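Long-range contacts in oligopeptide ABC transporter, periplasmic oligopeptide-binding protein, putative (Thermotoga maritima MSB8, PDB 5IPW), which probably binds oligopeptides outside the inner membrane and delivers them to an ABC transporter for uptake: residues R64-G69 and G295-Q300; T249-I254 and R278-K283. All coordinates share one frame; numbering follows the deposited sequence.

Contact 1 (R64-G69 and G295-Q300); sequences RRVWKG and GEIDMQ
Arg64 bends at chi3 (-64°), which places NE where the guanidinium can reach the carboxylate of Asp298, while Gln300 keeps CG anti to its own backbone N (chi1 -170°) and sends an extended chain to Val66. In this family 5 bacterial solute-binding protein, of the periplasmic-binding-protein clan, side chains of 295-300 thus bond to the backbone of a sheet-edge strand. Strand 62-67 is outermost in its sheet, and the segment 295-300, leaving helix 285-293 through a Schellman motif at Gly295, leads into an edge strand of another sheet. Arginine suits position 64 because NE and NH2 can grip a carboxylate side-on. Arg64 NE reaches Asp298 OD2 at 3.0 Å and Arg64 NH2 reaches Asp298 OD1 at 2.9 Å, both from above the carboxylate plane, the two planes 46° apart. OD2 takes two donors, Arg64 N and Arg64 NE, while the aspartate's own N-H returns a bond to Arg64 O. Glutamine suits Val66, since one amide carries both an acceptor and a donor. Arg65 lays its guanidinium over Gln300, with Gln300 CG 3.5 Å from Arg65 NH2. Branched side chains pack beside helix 285-293, where Val66 CG2 meets Ile297 CD1 at 3.7 Å. Nearby, Val66 N donates to Gln300 OE1 on a lone pair at 3.0 Å, and Gln300 NE2 donates to Val66 O, also at 3.0 Å.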
loop_
_atom_site.group_PDB
_atom_site.type_symbol
_atom_site.label_atom_id
_atom_site.label_comp_id
_atom_site.label_asym_id
_atom_site.label_seq_id
_atom_site.Cartn_x
_atom_site.Cartn_y
_atom_site.Cartn_z
ATOM N N ARG A 64 -9.651 -13.078 18.804
ATOM C CA ARG A 64 -8.470 -13.926 18.878
ATOM C C ARG A 64 -7.681 -13.904 17.589
ATOM O O ARG A 64 -8.208 -14.228 16.524
ATOM C CB ARG A 64 -8.868 -15.369 19.188
ATOM C CG ARG A 64 -9.616 -15.526 20.509
ATOM C CD ARG A 64 -10.201 -16.917 20.653
ATOM N NE ARG A 64 -11.214 -17.165 19.631
ATOM C CZ ARG A 64 -11.684 -18.361 19.291
ATOM N NH1 ARG A 64 -11.252 -19.469 19.892
ATOM N NH2 ARG A 64 -12.601 -18.450 18.336
ATOM N N ARG A 65 -6.412 -13.516 17.699
ATOM C CA ARG A 65 -5.471 -13.610 16.594
ATOM C C ARG A 65 -4.194 -14.298 17.065
ATOM O O ARG A 65 -4.061 -14.672 18.237
ATOM C CB ARG A 65 -5.111 -12.219 16.078
ATOM C CG ARG A 65 -6.274 -11.325 15.694
ATOM C CD ARG A 65 -5.756 -9.991 15.153
ATOM N NE ARG A 65 -5.920 -9.874 13.704
ATOM C CZ ARG A 65 -4.966 -9.560 12.827
ATOM N NH1 ARG A 65 -3.725 -9.310 13.209
ATOM N NH2 ARG A 65 -5.267 -9.483 11.533
ATOM N N VAL A 66 -3.246 -14.442 16.148
ATOM C CA VAL A 66 -1.923 -14.955 16.479
ATOM C C VAL A 66 -0.844 -14.085 15.837
ATOM O O VAL A 66 -1.017 -13.600 14.718
ATOM C CB VAL A 66 -1.746 -16.429 16.021
ATOM C CG1 VAL A 66 -2.731 -17.332 16.740
ATOM C CG2 VAL A 66 -1.912 -16.578 14.520
ATOM N N TRP A 67 0.269 -13.902 16.545
ATOM C CA TRP A 67 1.433 -13.194 15.981
ATOM C C TRP A 67 2.780 -13.831 16.364
ATOM O O TRP A 67 2.856 -14.722 17.219
ATOM C CB TRP A 67 1.399 -11.713 16.375
ATOM C CG TRP A 67 1.862 -11.392 17.774
ATOM C CD1 TRP A 67 1.749 -12.172 18.890
ATOM C CD2 TRP A 67 2.479 -10.173 18.200
ATOM N NE1 TRP A 67 2.271 -11.520 19.981
ATOM C CE2 TRP A 67 2.726 -10.290 19.584
ATOM C CE3 TRP A 67 2.850 -8.993 17.543
ATOM C CZ2 TRP A 67 3.331 -9.273 20.325
ATOM C CZ3 TRP A 67 3.453 -7.982 18.279
ATOM C CH2 TRP A 67 3.689 -8.130 19.656
ATOM N N LYS A 68 3.836 -13.339 15.723
ATOM C CA LYS A 68 5.204 -13.827 15.931
ATOM C C LYS A 68 6.010 -12.980 16.935
ATOM O O LYS A 68 7.230 -12.850 16.807
ATOM C CB LYS A 68 5.923 -13.879 14.582
ATOM C CG LYS A 68 5.339 -14.917 13.639
ATOM C CD LYS A 68 5.971 -14.845 12.261
ATOM C CE LYS A 68 5.483 -15.987 11.388
ATOM N NZ LYS A 68 5.928 -15.817 9.983
ATOM N N GLY A 69 5.323 -12.421 17.934
ATOM C CA GLY A 69 5.951 -11.594 18.963
ATOM C C GLY A 69 6.371 -10.212 18.482
ATOM O O GLY A 69 6.073 -9.824 17.346
ATOM N N GLY A 295 -10.394 -23.226 13.531
ATOM C CA GLY A 295 -11.335 -22.194 13.943
ATOM C C GLY A 295 -10.948 -21.526 15.243
ATOM O O GLY A 295 -11.817 -21.115 16.017
ATOM N N GLU A 296 -9.646 -21.417 15.484
ATOM C CA GLU A 296 -9.139 -20.774 16.694
ATOM C C GLU A 296 -8.721 -19.322 16.437
ATOM O O GLU A 296 -8.255 -18.642 17.346
ATOM C CB GLU A 296 -7.972 -21.575 17.275
ATOM C CG GLU A 296 -8.396 -22.879 17.937
ATOM C CD GLU A 296 -7.237 -23.637 18.566
ATOM O OE1 GLU A 296 -6.067 -23.302 18.284
ATOM O OE2 GLU A 296 -7.499 -24.575 19.348
ATOM N N ILE A 297 -8.887 -18.860 15.200
ATOM C CA ILE A 297 -8.644 -17.471 14.843
ATOM C C ILE A 297 -9.962 -16.831 14.394
ATOM O O ILE A 297 -10.611 -17.314 13.467
ATOM C CB ILE A 297 -7.609 -17.363 13.714
ATOM C CG1 ILE A 297 -6.296 -18.024 14.147
ATOM C CG2 ILE A 297 -7.405 -15.899 13.327
ATOM C CD1 ILE A 297 -5.148 -17.844 13.175
ATOM N N ASP A 298 -10.343 -15.745 15.059
ATOM C CA ASP A 298 -11.626 -15.089 14.816
ATOM C C ASP A 298 -11.644 -14.306 13.511
ATOM O O ASP A 298 -12.641 -14.317 12.789
ATOM C CB ASP A 298 -11.975 -14.187 15.986
ATOM C CG ASP A 298 -12.424 -14.969 17.198
ATOM O OD1 ASP A 298 -13.224 -15.916 17.017
ATOM O OD2 ASP A 298 -11.999 -14.624 18.329
ATOM N N MET A 299 -10.540 -13.633 13.213
ATOM C CA MET A 299 -10.331 -13.036 11.900
ATOM C C MET A 299 -8.876 -12.624 11.754
ATOM O O MET A 299 -8.300 -12.001 12.652
ATOM C CB MET A 299 -11.290 -11.842 11.667
ATOM C CG MET A 299 -10.646 -10.508 11.285
ATOM S SD MET A 299 -9.993 -10.389 9.631
ATOM C CE MET A 299 -8.673 -9.257 9.908
ATOM N N GLN A 300 -8.284 -12.965 10.619
ATOM C CA GLN A 300 -6.912 -12.578 10.352
ATOM C C GLN A 300 -6.601 -12.729 8.887
ATOM O O GLN A 300 -7.134 -13.597 8.202
ATOM C CB GLN A 300 -5.929 -13.415 11.177
ATOM C CG GLN A 300 -4.499 -12.900 11.128
ATOM C CD GLN A 300 -3.613 -13.456 12.239
ATOM O OE1 GLN A 300 -4.081 -13.784 13.328
ATOM N NE2 GLN A 300 -2.318 -13.548 11.964
#

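Contact 2 (T249-I254 and R278-K283); sequences TEQFYI and RHEYVK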
loop_
_atom_site.group_PDB
_atom_site.type_symbol
_atom_site.label_atom_id
_atom_site.label_comp_id
_atom_site.label_asym_id
_atom_site.label_seq_id
_atom_site.Cartn_x
_atom_site.Cartn_y
_atom_site.Cartn_z
ATOM N N THR A 249 6.048 -9.615 25.051
ATOM C CA THR A 249 6.833 -10.839 25.247
ATOM C C THR A 249 5.998 -11.918 25.930
ATOM O O THR A 249 6.273 -13.098 25.745
ATOM C CB THR A 249 8.114 -10.607 26.074
ATOM O OG1 THR A 249 7.765 -10.283 27.423
ATOM C CG2 THR A 249 8.969 -9.494 25.470
ATOM N N GLU A 250 4.996 -11.525 26.721
ATOM C CA GLU A 250 4.041 -12.493 27.270
ATOM C C GLU A 250 3.406 -13.244 26.109
ATOM O O GLU A 250 3.438 -12.770 24.964
ATOM C CB GLU A 250 2.962 -11.817 28.124
ATOM C CG GLU A 250 3.470 -11.233 29.438
ATOM C CD GLU A 250 2.432 -10.378 30.157
ATOM O OE1 GLU A 250 1.422 -10.934 30.647
ATOM O OE2 GLU A 250 2.632 -9.143 30.245
ATOM N N GLN A 251 2.856 -14.425 26.382
ATOM C CA GLN A 251 2.329 -15.259 25.299
ATOM C C GLN A 251 1.024 -14.696 24.740
ATOM O O GLN A 251 0.716 -14.901 23.571
ATOM C CB GLN A 251 2.178 -16.729 25.718
ATOM C CG GLN A 251 0.967 -17.070 26.576
ATOM C CD GLN A 251 0.563 -18.536 26.453
ATOM O OE1 GLN A 251 0.738 -19.157 25.398
ATOM N NE2 GLN A 251 0.008 -19.092 27.527
ATOM N N PHE A 252 0.271 -13.989 25.582
ATOM C CA PHE A 252 -0.917 -13.263 25.141
ATOM C C PHE A 252 -0.710 -11.746 25.227
ATOM O O PHE A 252 -0.677 -11.171 26.313
ATOM C CB PHE A 252 -2.143 -13.716 25.937
ATOM C CG PHE A 252 -2.471 -15.164 25.732
ATOM C CD1 PHE A 252 -2.842 -15.627 24.476
ATOM C CD2 PHE A 252 -2.368 -16.076 26.776
ATOM C CE1 PHE A 252 -3.125 -16.966 24.268
ATOM C CE2 PHE A 252 -2.647 -17.419 26.575
ATOM C CZ PHE A 252 -3.028 -17.865 25.319
ATOM N N TYR A 253 -0.535 -11.127 24.062
ATOM C CA TYR A 253 -0.442 -9.673 23.943
ATOM C C TYR A 253 -1.853 -9.123 23.776
ATOM O O TYR A 253 -2.516 -9.402 22.775
ATOM C CB TYR A 253 0.426 -9.301 22.746
ATOM C CG TYR A 253 0.614 -7.817 22.542
ATOM C CD1 TYR A 253 1.057 -7.000 23.577
ATOM C CD2 TYR A 253 0.378 -7.231 21.299
ATOM C CE1 TYR A 253 1.242 -5.641 23.384
ATOM C CE2 TYR A 253 0.565 -5.877 21.097
ATOM C CZ TYR A 253 0.991 -5.088 22.143
ATOM O OH TYR A 253 1.168 -3.738 21.940
ATOM N N ILE A 254 -2.319 -8.364 24.764
ATOM C CA ILE A 254 -3.718 -7.940 24.805
ATOM C C ILE A 254 -3.896 -6.443 24.592
ATOM O O ILE A 254 -3.244 -5.628 25.255
ATOM C CB ILE A 254 -4.397 -8.346 26.127
ATOM C CG1 ILE A 254 -4.296 -9.872 26.311
ATOM C CG2 ILE A 254 -5.855 -7.896 26.130
ATOM C CD1 ILE A 254 -4.882 -10.405 27.605
ATOM N N ARG A 278 -6.767 -10.091 21.334
ATOM C CA ARG A 278 -5.632 -10.798 21.912
ATOM C C ARG A 278 -4.854 -11.578 20.863
ATOM O O ARG A 278 -5.421 -12.335 20.075
ATOM C CB ARG A 278 -6.078 -11.679 23.093
ATOM C CG ARG A 278 -6.206 -13.180 22.868
ATOM C CD ARG A 278 -7.010 -13.796 24.007
ATOM N NE ARG A 278 -6.447 -15.029 24.548
ATOM C CZ ARG A 278 -6.656 -16.261 24.074
ATOM N NH1 ARG A 278 -7.399 -16.481 23.002
ATOM N NH2 ARG A 278 -6.095 -17.296 24.682
ATOM N N HIS A 279 -3.548 -11.346 20.843
ATOM C CA HIS A 279 -2.635 -12.099 19.994
ATOM C C HIS A 279 -1.903 -13.128 20.844
ATOM O O HIS A 279 -1.354 -12.789 21.902
ATOM C CB HIS A 279 -1.618 -11.172 19.341
ATOM C CG HIS A 279 -2.213 -10.231 18.344
ATOM N ND1 HIS A 279 -3.033 -9.186 18.706
ATOM C CD2 HIS A 279 -2.096 -10.171 16.998
ATOM C CE1 HIS A 279 -3.408 -8.529 17.626
ATOM N NE2 HIS A 279 -2.845 -9.100 16.577
ATOM N N GLU A 280 -1.924 -14.381 20.393
ATOM C CA GLU A 280 -1.081 -15.418 20.968
ATOM C C GLU A 280 0.259 -15.466 20.243
ATOM O O GLU A 280 0.303 -15.480 19.007
ATOM C CB GLU A 280 -1.762 -16.777 20.878
ATOM C CG GLU A 280 -1.050 -17.853 21.689
ATOM C CD GLU A 280 -1.833 -19.147 21.806
ATOM O OE1 GLU A 280 -3.067 -19.154 21.594
ATOM O OE2 GLU A 280 -1.194 -20.164 22.126
ATOM N N TYR A 281 1.353 -15.480 21.005
ATOM C CA TYR A 281 2.665 -15.709 20.408
ATOM C C TYR A 281 2.696 -17.126 19.818
ATOM O O TYR A 281 2.260 -18.086 20.448
ATOM C CB TYR A 281 3.824 -15.528 21.408
ATOM C CG TYR A 281 5.162 -15.918 20.793
ATOM C CD1 TYR A 281 5.911 -14.998 20.067
ATOM C CD2 TYR A 281 5.646 -17.226 20.893
ATOM C CE1 TYR A 281 7.116 -15.354 19.477
ATOM C CE2 TYR A 281 6.848 -17.597 20.306
ATOM C CZ TYR A 281 7.580 -16.660 19.599
ATOM O OH TYR A 281 8.775 -17.031 19.015
ATOM N N VAL A 282 3.200 -17.238 18.600
ATOM C CA VAL A 282 3.343 -18.522 17.951
ATOM C C VAL A 282 4.736 -18.637 17.346
ATOM O O VAL A 282 5.356 -17.635 16.978
ATOM C CB VAL A 282 2.270 -18.754 16.863
ATOM C CG1 VAL A 282 0.889 -18.851 17.491
ATOM C CG2 VAL A 282 2.313 -17.666 15.797
ATOM N N LYS A 283 5.208 -19.873 17.223
ATOM C CA LYS A 283 6.594 -20.135 16.871
ATOM C C LYS A 283 6.858 -20.090 15.366
ATOM O O LYS A 283 7.978 -19.798 14.956
ATOM C CB LYS A 283 7.011 -21.491 17.440
ATOM C CG LYS A 283 8.504 -21.620 17.697
ATOM C CD LYS A 283 8.843 -22.917 18.418
ATOM C CE LYS A 283 8.320 -22.933 19.849
ATOM N NZ LYS A 283 8.882 -24.072 20.627
HETATM O O HOH W 1 -3.467 -7.872 20.845
#
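The Arg278 side chain runs alongside that of Phe252 in the same direction, and its guanidinium stacks on the phenyl ring, planes 27° apart. Their centres are 4.2 Å apart, and the cation sits off-centre, Arg278 NH2 coming nearest Phe252 CE1 and CZ. A chi1 of -63° sets Phe252 CG beside the backbone N, from where the ring extends toward Arg278 and Glu280. Glu280 stands alongside it with its aliphatic part in contact, Glu280 CG lying 3.4 Å from Phe252 CE1, and its carboxylate is turned 65° from the ring. These residue types suit a partly exposed face, for the flat cation of arginine can stack on a ring and the glutamate's CB and CG can pack at its side; Ile254 extends the apolar part, its CG1 4.1 Å from Arg278 CB.

These groups meet because strands 252-257 and 276-281 are antiparallel neighbours in the middle of a four-stranded mixed sheet. Phe252 faces Glu280, and Ile254 faces Arg278, in non-hydrogen-bonded pairs. Tyr253 and His279 form the hydrogen-bonded pair between them, Tyr253 N to His279 O at 2.8 Å and His279 N to Tyr253 O at 2.9 Å, and Tyr281 N reaches Gln251 O at 2.7 Å.

The Tyr253 and His279 rings turn to the other, buried face, where Trp67 stacks on the tyrosine and meets the histidine edge-to-face. Aromatic groups with polar ends suit this interior: Tyr253 OH bonds to Leu231 O, and a water at the edge of the His279 ring appears to link ND1 to Tyr253 O, to which it donates.

Both contacts involve the same four-stranded sheet. Contact 2 pairs its two central strands, whereas contact 1 joins its edge strand 62-67, the other neighbour of strand 276-281, to 295-300, whose strand 299-300 is at the edge of a different sheet; Arg65 N probably bonds to Arg278 O, and Trp67 O to Val282 N, so the two contacts are continuous through the sheet. Their chemistry differs with place. Contact 2, partly buried, relies on regular backbone pairing, with a cation-pi stack on its outer face and aromatic rings on its inner one. Contact 1 is largely buried, yet its segments meet mostly through polar side chains that bond to backbone groups, with charge paired at its more exposed end.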